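Local coordinates for putative peptidyl-arginine deiminase (Chlorobium tepidum, PDB 1XKN), which is a putative peptidyl-arginine deiminase that probably hydrolyses guanidino groups, with agmatine or protein arginine as likely substrates, at residues Ser2-Pro14 with Arg96-Asp108. Numbering follows the deposited sequence.
Sequences SEPTYFMPPEWAP and RDHGPNYVIRTQD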
ATOM      1  N   SER A   2      -1.253 -11.255 -29.981  1.00 24.79           N
ATOM      2  CA  SER A   2      -2.082 -12.395 -29.495  1.00 23.97           C
ATOM      3  C   SER A   2      -2.509 -12.160 -28.046  1.00 22.09           C
ATOM      4  O   SER A   2      -3.628 -11.723 -27.789  1.00 22.01           O
ATOM      5  CB  SER A   2      -1.285 -13.697 -29.597  1.00 24.86           C
ATOM      6  OG  SER A   2      -2.092 -14.814 -29.265  1.00 29.01           O
ATOM      7  N   GLU A   3      -1.614 -12.452 -27.105  1.00 20.26           N
ATOM      8  CA  GLU A   3      -1.898 -12.260 -25.685  1.00 17.38           C
ATOM      9  C   GLU A   3      -1.137 -11.027 -25.192  1.00 13.70           C
ATOM     10  O   GLU A   3       0.067 -10.906 -25.408  1.00 13.47           O
ATOM     11  CB  GLU A   3      -1.460 -13.489 -24.887  1.00 20.26           C
ATOM     12  CG  GLU A   3      -1.944 -13.504 -23.444  1.00 22.33           C
ATOM     13  CD  GLU A   3      -3.384 -13.973 -23.303  1.00 23.35           C
ATOM     14  OE1 GLU A   3      -4.280 -13.375 -23.938  1.00 25.27           O
ATOM     15  OE2 GLU A   3      -3.621 -14.939 -22.548  1.00 25.67           O
ATOM     16  N   PRO A   4      -1.829 -10.095 -24.519  1.00 10.54           N
ATOM     17  CA  PRO A   4      -1.153  -8.888 -24.028  1.00  8.29           C
ATOM     18  C   PRO A   4      -0.212  -9.137 -22.856  1.00  7.26           C
ATOM     19  O   PRO A   4      -0.295 -10.165 -22.190  1.00  6.77           O
ATOM     20  CB  PRO A   4      -2.316  -7.986 -23.630  1.00  9.20           C
ATOM     21  CG  PRO A   4      -3.318  -8.975 -23.109  1.00 10.47           C
ATOM     22  CD  PRO A   4      -3.259 -10.078 -24.154  1.00  9.86           C
ATOM     23  N   THR A   5       0.707  -8.204 -22.630  1.00  6.12           N
ATOM     24  CA  THR A   5       1.603  -8.316 -21.494  1.00  6.07           C
ATOM     25  C   THR A   5       1.324  -7.095 -20.635  1.00  4.91           C
ATOM     26  O   THR A   5       0.805  -6.085 -21.121  1.00  5.79           O
ATOM     27  CB  THR A   5       3.098  -8.351 -21.902  1.00  7.22           C
ATOM     28  OG1 THR A   5       3.427  -7.188 -22.668  1.00  8.56           O
ATOM     29  CG2 THR A   5       3.393  -9.603 -22.714  1.00  8.94           C
ATOM     30  N   TYR A   6       1.634  -7.196 -19.350  1.00  3.62           N
ATOM     31  CA  TYR A   6       1.395  -6.087 -18.444  1.00  4.25           C
ATOM     32  C   TYR A   6       2.663  -5.712 -17.689  1.00  5.08           C
ATOM     33  O   TYR A   6       3.612  -6.494 -17.603  1.00  7.32           O
ATOM     34  CB  TYR A   6       0.281  -6.443 -17.449  1.00  3.96           C
ATOM     35  CG  TYR A   6      -1.050  -6.777 -18.090  1.00  2.24           C
ATOM     36  CD1 TYR A   6      -1.421  -8.101 -18.333  1.00  2.94           C
ATOM     37  CD2 TYR A   6      -1.933  -5.766 -18.473  1.00  3.58           C
ATOM     38  CE1 TYR A   6      -2.640  -8.409 -18.945  1.00  1.00           C
ATOM     39  CE2 TYR A   6      -3.153  -6.063 -19.087  1.00  3.26           C
ATOM     40  CZ  TYR A   6      -3.499  -7.387 -19.320  1.00  4.81           C
ATOM     41  OH  TYR A   6      -4.700  -7.691 -19.931  1.00  6.70           O
ATOM     42  N   PHE A   7       2.672  -4.495 -17.163  1.00  5.68           N
ATOM     43  CA  PHE A   7       3.795  -3.986 -16.393  1.00  5.46           C
ATOM     44  C   PHE A   7       3.223  -3.194 -15.232  1.00  4.92           C
ATOM     45  O   PHE A   7       2.351  -2.343 -15.421  1.00  4.05           O
ATOM     46  CB  PHE A   7       4.670  -3.072 -17.258  1.00  5.79           C
ATOM     47  CG  PHE A   7       5.694  -2.292 -16.477  1.00  8.19           C
ATOM     48  CD1 PHE A   7       6.772  -2.934 -15.874  1.00  8.90           C
ATOM     49  CD2 PHE A   7       5.569  -0.914 -16.331  1.00  9.73           C
ATOM     50  CE1 PHE A   7       7.712  -2.214 -15.135  1.00 10.05           C
ATOM     51  CE2 PHE A   7       6.502  -0.183 -15.592  1.00  9.98           C
ATOM     52  CZ  PHE A   7       7.572  -0.838 -14.994  1.00  9.24           C
HETATM   53  N   MSE A   8       3.690  -3.503 -14.026  1.00  5.02           N
HETATM   54  CA  MSE A   8       3.244  -2.781 -12.848  1.00  4.83           C
HETATM   55  C   MSE A   8       4.389  -1.888 -12.400  1.00  4.86           C
HETATM   56  O   MSE A   8       5.425  -2.373 -11.942  1.00  5.31           O
HETATM   57  CB  MSE A   8       2.876  -3.733 -11.710  1.00  6.20           C
HETATM   58  CG  MSE A   8       2.231  -3.002 -10.540  1.00  7.82           C
HETATM   59 SE   MSE A   8       1.872  -4.126  -9.017  1.00 12.04          SE
HETATM   60  CE  MSE A   8       2.012  -2.838  -7.590  1.00 10.01           C
ATOM     61  N   PRO A   9       4.226  -0.567 -12.545  1.00  4.56           N
ATOM     62  CA  PRO A   9       5.283   0.360 -12.136  1.00  4.27           C
ATOM     63  C   PRO A   9       5.559   0.255 -10.644  1.00  4.08           C
ATOM     64  O   PRO A   9       4.664  -0.067  -9.858  1.00  4.14           O
ATOM     65  CB  PRO A   9       4.704   1.725 -12.496  1.00  3.55           C
ATOM     66  CG  PRO A   9       3.825   1.421 -13.667  1.00  4.32           C
ATOM     67  CD  PRO A   9       3.139   0.147 -13.236  1.00  4.98           C
ATOM     68  N   PRO A  10       6.808   0.512 -10.233  1.00  4.72           N
ATOM     69  CA  PRO A  10       7.130   0.442  -8.808  1.00  4.02           C
ATOM     70  C   PRO A  10       6.514   1.674  -8.146  1.00  4.29           C
ATOM     71  O   PRO A  10       6.177   2.646  -8.824  1.00  4.50           O
ATOM     72  CB  PRO A  10       8.657   0.460  -8.796  1.00  5.18           C
ATOM     73  CG  PRO A  10       8.979   1.321  -9.973  1.00  5.38           C
ATOM     74  CD  PRO A  10       8.001   0.848 -11.029  1.00  4.16           C
ATOM     75  N   GLU A  11       6.367   1.637  -6.828  1.00  3.54           N
ATOM     76  CA  GLU A  11       5.753   2.741  -6.115  1.00  3.58           C
ATOM     77  C   GLU A  11       6.516   4.058  -6.227  1.00  4.57           C
ATOM     78  O   GLU A  11       5.930   5.129  -6.080  1.00  5.01           O
ATOM     79  CB  GLU A  11       5.575   2.361  -4.647  1.00  4.61           C
ATOM     80  CG  GLU A  11       4.662   3.276  -3.869  1.00  4.79           C
ATOM     81  CD  GLU A  11       4.255   2.667  -2.548  1.00  5.99           C
ATOM     82  OE1 GLU A  11       3.596   1.608  -2.574  1.00  5.88           O
ATOM     83  OE2 GLU A  11       4.598   3.239  -1.492  1.00  4.82           O
ATOM     84  N   TRP A  12       7.818   3.986  -6.489  1.00  4.29           N
ATOM     85  CA  TRP A  12       8.622   5.196  -6.604  1.00  4.00           C
ATOM     86  C   TRP A  12       8.608   5.806  -8.008  1.00  3.35           C
ATOM     87  O   TRP A  12       9.216   6.851  -8.231  1.00  4.30           O
ATOM     88  CB  TRP A  12      10.067   4.928  -6.170  1.00  4.69           C
ATOM     89  CG  TRP A  12      10.767   3.893  -6.990  1.00  5.15           C
ATOM     90  CD1 TRP A  12      11.309   4.055  -8.233  1.00  5.35           C
ATOM     91  CD2 TRP A  12      10.974   2.525  -6.636  1.00  4.84           C
ATOM     92  NE1 TRP A  12      11.842   2.868  -8.676  1.00  6.61           N
ATOM     93  CE2 TRP A  12      11.652   1.912  -7.713  1.00  5.26           C
ATOM     94  CE3 TRP A  12      10.653   1.752  -5.509  1.00  5.21           C
ATOM     95  CZ2 TRP A  12      12.012   0.564  -7.699  1.00  4.07           C
ATOM     96  CZ3 TRP A  12      11.012   0.410  -5.498  1.00  3.93           C
ATOM     97  CH2 TRP A  12      11.686  -0.167  -6.585  1.00  5.54           C
ATOM     98  N   ALA A  13       7.926   5.161  -8.951  1.00  4.44           N
ATOM     99  CA  ALA A  13       7.836   5.697 -10.304  1.00  4.54           C
ATOM    100  C   ALA A  13       6.935   6.927 -10.237  1.00  5.31           C
ATOM    101  O   ALA A  13       6.131   7.059  -9.320  1.00  5.64           O
ATOM    102  CB  ALA A  13       7.242   4.654 -11.253  1.00  4.93           C
ATOM    103  N   PRO A  14       7.056   7.849 -11.208  1.00  5.15           N
ATOM    104  CA  PRO A  14       6.230   9.065 -11.220  1.00  4.95           C
ATOM    105  C   PRO A  14       4.730   8.787 -11.113  1.00  4.27           C
ATOM    106  O   PRO A  14       4.210   7.895 -11.784  1.00  4.95           O
ATOM    107  CB  PRO A  14       6.602   9.716 -12.551  1.00  5.10           C
ATOM    108  CG  PRO A  14       8.039   9.330 -12.711  1.00  4.61           C
ATOM    109  CD  PRO A  14       8.021   7.864 -12.322  1.00  5.36           C
ATOM    110  N   ARG A  96      -5.344   0.634  -0.329  1.00  2.72           N
ATOM    111  CA  ARG A  96      -4.189  -0.125  -0.798  1.00  2.70           C
ATOM    112  C   ARG A  96      -4.618  -1.528  -1.215  1.00  3.64           C
ATOM    113  O   ARG A  96      -4.157  -2.057  -2.228  1.00  3.43           O
ATOM    114  CB  ARG A  96      -3.140  -0.232   0.315  1.00  3.20           C
ATOM    115  CG  ARG A  96      -1.990  -1.191   0.014  1.00  2.40           C
ATOM    116  CD  ARG A  96      -1.195  -0.735  -1.196  1.00  3.67           C
ATOM    117  NE  ARG A  96      -0.756   0.650  -1.046  1.00  3.73           N
ATOM    118  CZ  ARG A  96      -0.113   1.335  -1.985  1.00  5.36           C
ATOM    119  NH1 ARG A  96       0.234   2.598  -1.764  1.00  3.41           N
ATOM    120  NH2 ARG A  96       0.180   0.759  -3.143  1.00  5.41           N
ATOM    121  N   ASP A  97      -5.516  -2.114  -0.430  1.00  2.81           N
ATOM    122  CA  ASP A  97      -5.979  -3.476  -0.674  1.00  4.30           C
ATOM    123  C   ASP A  97      -7.156  -3.648  -1.639  1.00  5.39           C
ATOM    124  O   ASP A  97      -7.194  -4.626  -2.384  1.00  7.12           O
ATOM    125  CB  ASP A  97      -6.294  -4.134   0.672  1.00  5.16           C
ATOM    126  CG  ASP A  97      -5.069  -4.232   1.563  1.00  4.19           C
ATOM    127  OD1 ASP A  97      -5.231  -4.498   2.769  1.00  7.85           O
ATOM    128  OD2 ASP A  97      -3.941  -4.057   1.048  1.00  4.99           O
ATOM    129  N   HIS A  98      -8.104  -2.711  -1.636  1.00  4.26           N
ATOM    130  CA  HIS A  98      -9.264  -2.811  -2.522  1.00  5.90           C
ATOM    131  C   HIS A  98      -9.164  -1.839  -3.698  1.00  6.18           C
ATOM    132  O   HIS A  98      -9.918  -1.940  -4.671  1.00  5.96           O
ATOM    133  CB  HIS A  98     -10.566  -2.556  -1.729  1.00  4.90           C
ATOM    134  CG  HIS A  98     -10.750  -1.137  -1.273  1.00  7.68           C
ATOM    135  ND1 HIS A  98     -10.972  -0.800   0.046  1.00  6.28           N
ATOM    136  CD2 HIS A  98     -10.785   0.026  -1.967  1.00  8.07           C
ATOM    137  CE1 HIS A  98     -11.139   0.508   0.144  1.00  7.49           C
ATOM    138  NE2 HIS A  98     -11.031   1.032  -1.064  1.00  9.65           N
ATOM    139  N   GLY A  99      -8.210  -0.916  -3.600  1.00  4.33           N
ATOM    140  CA  GLY A  99      -8.010   0.117  -4.610  1.00  6.11           C
ATOM    141  C   GLY A  99      -7.520  -0.264  -5.996  1.00  4.12           C
ATOM    142  O   GLY A  99      -7.150  -1.409  -6.248  1.00  4.43           O
ATOM    143  N   PRO A 100      -7.474   0.713  -6.917  1.00  4.31           N
ATOM    144  CA  PRO A 100      -7.037   0.505  -8.301  1.00  3.57           C
ATOM    145  C   PRO A 100      -5.574   0.127  -8.519  1.00  3.27           C
ATOM    146  O   PRO A 100      -4.668   0.932  -8.305  1.00  4.34           O
ATOM    147  CB  PRO A 100      -7.402   1.826  -8.974  1.00  3.81           C
ATOM    148  CG  PRO A 100      -7.133   2.816  -7.901  1.00  4.42           C
ATOM    149  CD  PRO A 100      -7.725   2.146  -6.664  1.00  4.44           C
ATOM    150  N   ASN A 101      -5.368  -1.109  -8.959  1.00  3.39           N
ATOM    151  CA  ASN A 101      -4.042  -1.638  -9.243  1.00  2.48           C
ATOM    152  C   ASN A 101      -3.735  -1.319 -10.707  1.00  3.71           C
ATOM    153  O   ASN A 101      -3.970  -2.131 -11.601  1.00  4.23           O
ATOM    154  CB  ASN A 101      -4.040  -3.156  -9.006  1.00  3.82           C
ATOM    155  CG  ASN A 101      -2.667  -3.793  -9.184  1.00  3.87           C
ATOM    156  OD1 ASN A 101      -2.543  -5.015  -9.166  1.00  5.40           O
ATOM    157  ND2 ASN A 101      -1.635  -2.971  -9.353  1.00  5.20           N
ATOM    158  N   TYR A 102      -3.231  -0.115 -10.938  1.00  3.94           N
ATOM    159  CA  TYR A 102      -2.882   0.343 -12.277  1.00  3.38           C
ATOM    160  C   TYR A 102      -1.700  -0.430 -12.838  1.00  3.15           C
ATOM    161  O   TYR A 102      -0.728  -0.683 -12.132  1.00  3.98           O
ATOM    162  CB  TYR A 102      -2.489   1.816 -12.237  1.00  4.22           C
ATOM    163  CG  TYR A 102      -3.603   2.759 -11.879  1.00  4.53           C
ATOM    164  CD1 TYR A 102      -4.495   3.211 -12.852  1.00  4.42           C
ATOM    165  CD2 TYR A 102      -3.747   3.229 -10.575  1.00  4.34           C
ATOM    166  CE1 TYR A 102      -5.499   4.118 -12.534  1.00  4.35           C
ATOM    167  CE2 TYR A 102      -4.747   4.131 -10.249  1.00  4.29           C
ATOM    168  CZ  TYR A 102      -5.614   4.574 -11.231  1.00  5.34           C
ATOM    169  OH  TYR A 102      -6.579   5.497 -10.924  1.00  5.40           O
ATOM    170  N   VAL A 103      -1.790  -0.788 -14.114  1.00  4.02           N
ATOM    171  CA  VAL A 103      -0.715  -1.484 -14.809  1.00  3.39           C
ATOM    172  C   VAL A 103      -0.705  -0.953 -16.236  1.00  4.29           C
ATOM    173  O   VAL A 103      -1.709  -0.411 -16.705  1.00  4.92           O
ATOM    174  CB  VAL A 103      -0.926  -3.020 -14.874  1.00  3.88           C
ATOM    175  CG1 VAL A 103      -0.804  -3.632 -13.488  1.00  2.35           C
ATOM    176  CG2 VAL A 103      -2.278  -3.341 -15.495  1.00  6.32           C
ATOM    177  N   ILE A 104       0.426  -1.091 -16.917  1.00  5.04           N
ATOM    178  CA  ILE A 104       0.541  -0.643 -18.298  1.00  5.14           C
ATOM    179  C   ILE A 104       0.379  -1.877 -19.171  1.00  4.82           C
ATOM    180  O   ILE A 104       1.097  -2.866 -18.998  1.00  5.66           O
ATOM    181  CB  ILE A 104       1.926  -0.010 -18.594  1.00  5.05           C
ATOM    182  CG1 ILE A 104       2.210   1.129 -17.611  1.00  7.43           C
ATOM    183  CG2 ILE A 104       1.969   0.495 -20.035  1.00  7.61           C
ATOM    184  CD1 ILE A 104       1.123   2.184 -17.554  1.00  8.25           C
ATOM    185  N   ARG A 105      -0.571  -1.823 -20.098  1.00  5.12           N
ATOM    186  CA  ARG A 105      -0.829  -2.942 -20.994  1.00  5.40           C
ATOM    187  C   ARG A 105      -0.162  -2.734 -22.345  1.00  6.68           C
ATOM    188  O   ARG A 105      -0.242  -1.652 -22.926  1.00  6.36           O
ATOM    189  CB  ARG A 105      -2.337  -3.119 -21.198  1.00  6.54           C
ATOM    190  CG  ARG A 105      -2.702  -4.204 -22.206  1.00  8.47           C
ATOM    191  CD  ARG A 105      -4.209  -4.424 -22.295  1.00  7.62           C
ATOM    192  NE  ARG A 105      -4.935  -3.246 -22.764  1.00 10.07           N
ATOM    193  CZ  ARG A 105      -6.258  -3.195 -22.896  1.00 10.95           C
ATOM    194  NH1 ARG A 105      -6.996  -4.256 -22.594  1.00 12.76           N
ATOM    195  NH2 ARG A 105      -6.845  -2.084 -23.325  1.00 12.12           N
ATOM    196  N   THR A 106       0.507  -3.772 -22.835  1.00  4.75           N
ATOM    197  CA  THR A 106       1.155  -3.708 -24.140  1.00  6.50           C
ATOM    198  C   THR A 106       0.581  -4.812 -25.016  1.00  6.94           C
ATOM    199  O   THR A 106       0.570  -5.983 -24.632  1.00  8.17           O
ATOM    200  CB  THR A 106       2.684  -3.902 -24.044  1.00  6.75           C
ATOM    201  OG1 THR A 106       3.265  -2.803 -23.330  1.00  6.79           O
ATOM    202  CG2 THR A 106       3.302  -3.962 -25.439  1.00  7.14           C
ATOM    203  N   GLN A 107       0.100  -4.428 -26.192  1.00  8.23           N
ATOM    204  CA  GLN A 107      -0.471  -5.381 -27.125  1.00 10.95           C
ATOM    205  C   GLN A 107      -0.433  -4.802 -28.530  1.00 11.11           C
ATOM    206  O   GLN A 107      -0.845  -3.665 -28.755  1.00 11.46           O
ATOM    207  CB  GLN A 107      -1.906  -5.707 -26.718  1.00 12.66           C
ATOM    208  CG  GLN A 107      -2.605  -6.711 -27.604  1.00 19.66           C
ATOM    209  CD  GLN A 107      -3.782  -7.347 -26.900  1.00 21.93           C
ATOM    210  OE1 GLN A 107      -4.569  -6.661 -26.245  1.00 22.61           O
ATOM    211  NE2 GLN A 107      -3.916  -8.661 -27.034  1.00 23.46           N
ATOM    212  N   ASP A 108       0.087  -5.587 -29.468  1.00 12.03           N
ATOM    213  CA  ASP A 108       0.192  -5.169 -30.859  1.00 13.28           C
ATOM    214  C   ASP A 108       0.920  -3.840 -31.019  1.00 13.08           C
ATOM    215  O   ASP A 108       0.539  -3.004 -31.840  1.00 15.96           O
ATOM    216  CB  ASP A 108      -1.198  -5.084 -31.482  1.00 15.46           C
ATOM    217  CG  ASP A 108      -1.895  -6.429 -31.515  1.00 16.34           C
ATOM    218  OD1 ASP A 108      -1.376  -7.349 -32.184  1.00 17.91           O
ATOM    219  OD2 ASP A 108      -2.950  -6.572 -30.868  1.00 19.81           O
TER
HETATM  220  O   HOH W   1      -6.419  -6.965 -21.937  1.00 10.58           O
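Strand 5-7 runs antiparallel to strand 101-107 and is tied to it by four backbone hydrogen bonds: Thr-5 and Thr-106 exchange N-H and C=O both ways, as do Phe-7 and Ile-104, where Phe-7 N to Ile-104 O is the most bent (133°). Between these hydrogen-bonded pairs, Tyr-6 and Arg-105 form a non-hydrogen-bonded pair with side chains running alongside each other. Tyr-6 CE2 lies 3.7 Å from Arg-105 CG, and the extended start of the arginine (CG anti to the backbone N, chi1 176°) follows the ring. One water joins their ends, 2.7 Å from Tyr-6 OH and 2.8 Å from Arg-105 NH1 in the guanidinium plane. Strand 5-7 is an outermost strand of a mixed four-stranded sheet; strand 110-119, whose Asp-112 pairs with Arg-105 NH2, flanks 101-107 on its other side. On the other face, Ile-104 CG1 meets the edge of the Phe-7 ring, 4.1 Å from CD2. Selenomethionine Met-8 crosses Asn-101 at roughly a right angle, SE 3.7 Å from ND2, while Trp-118 holds Asn-101 OD1. Farther along, Glu-11 OE1, hydrogen-bonded by His-338, sits well out of the Arg-96 guanidinium plane, 3.6 Å from NH2, a purely electrostatic salt bridge; Glu-343 also pairs with Arg-96.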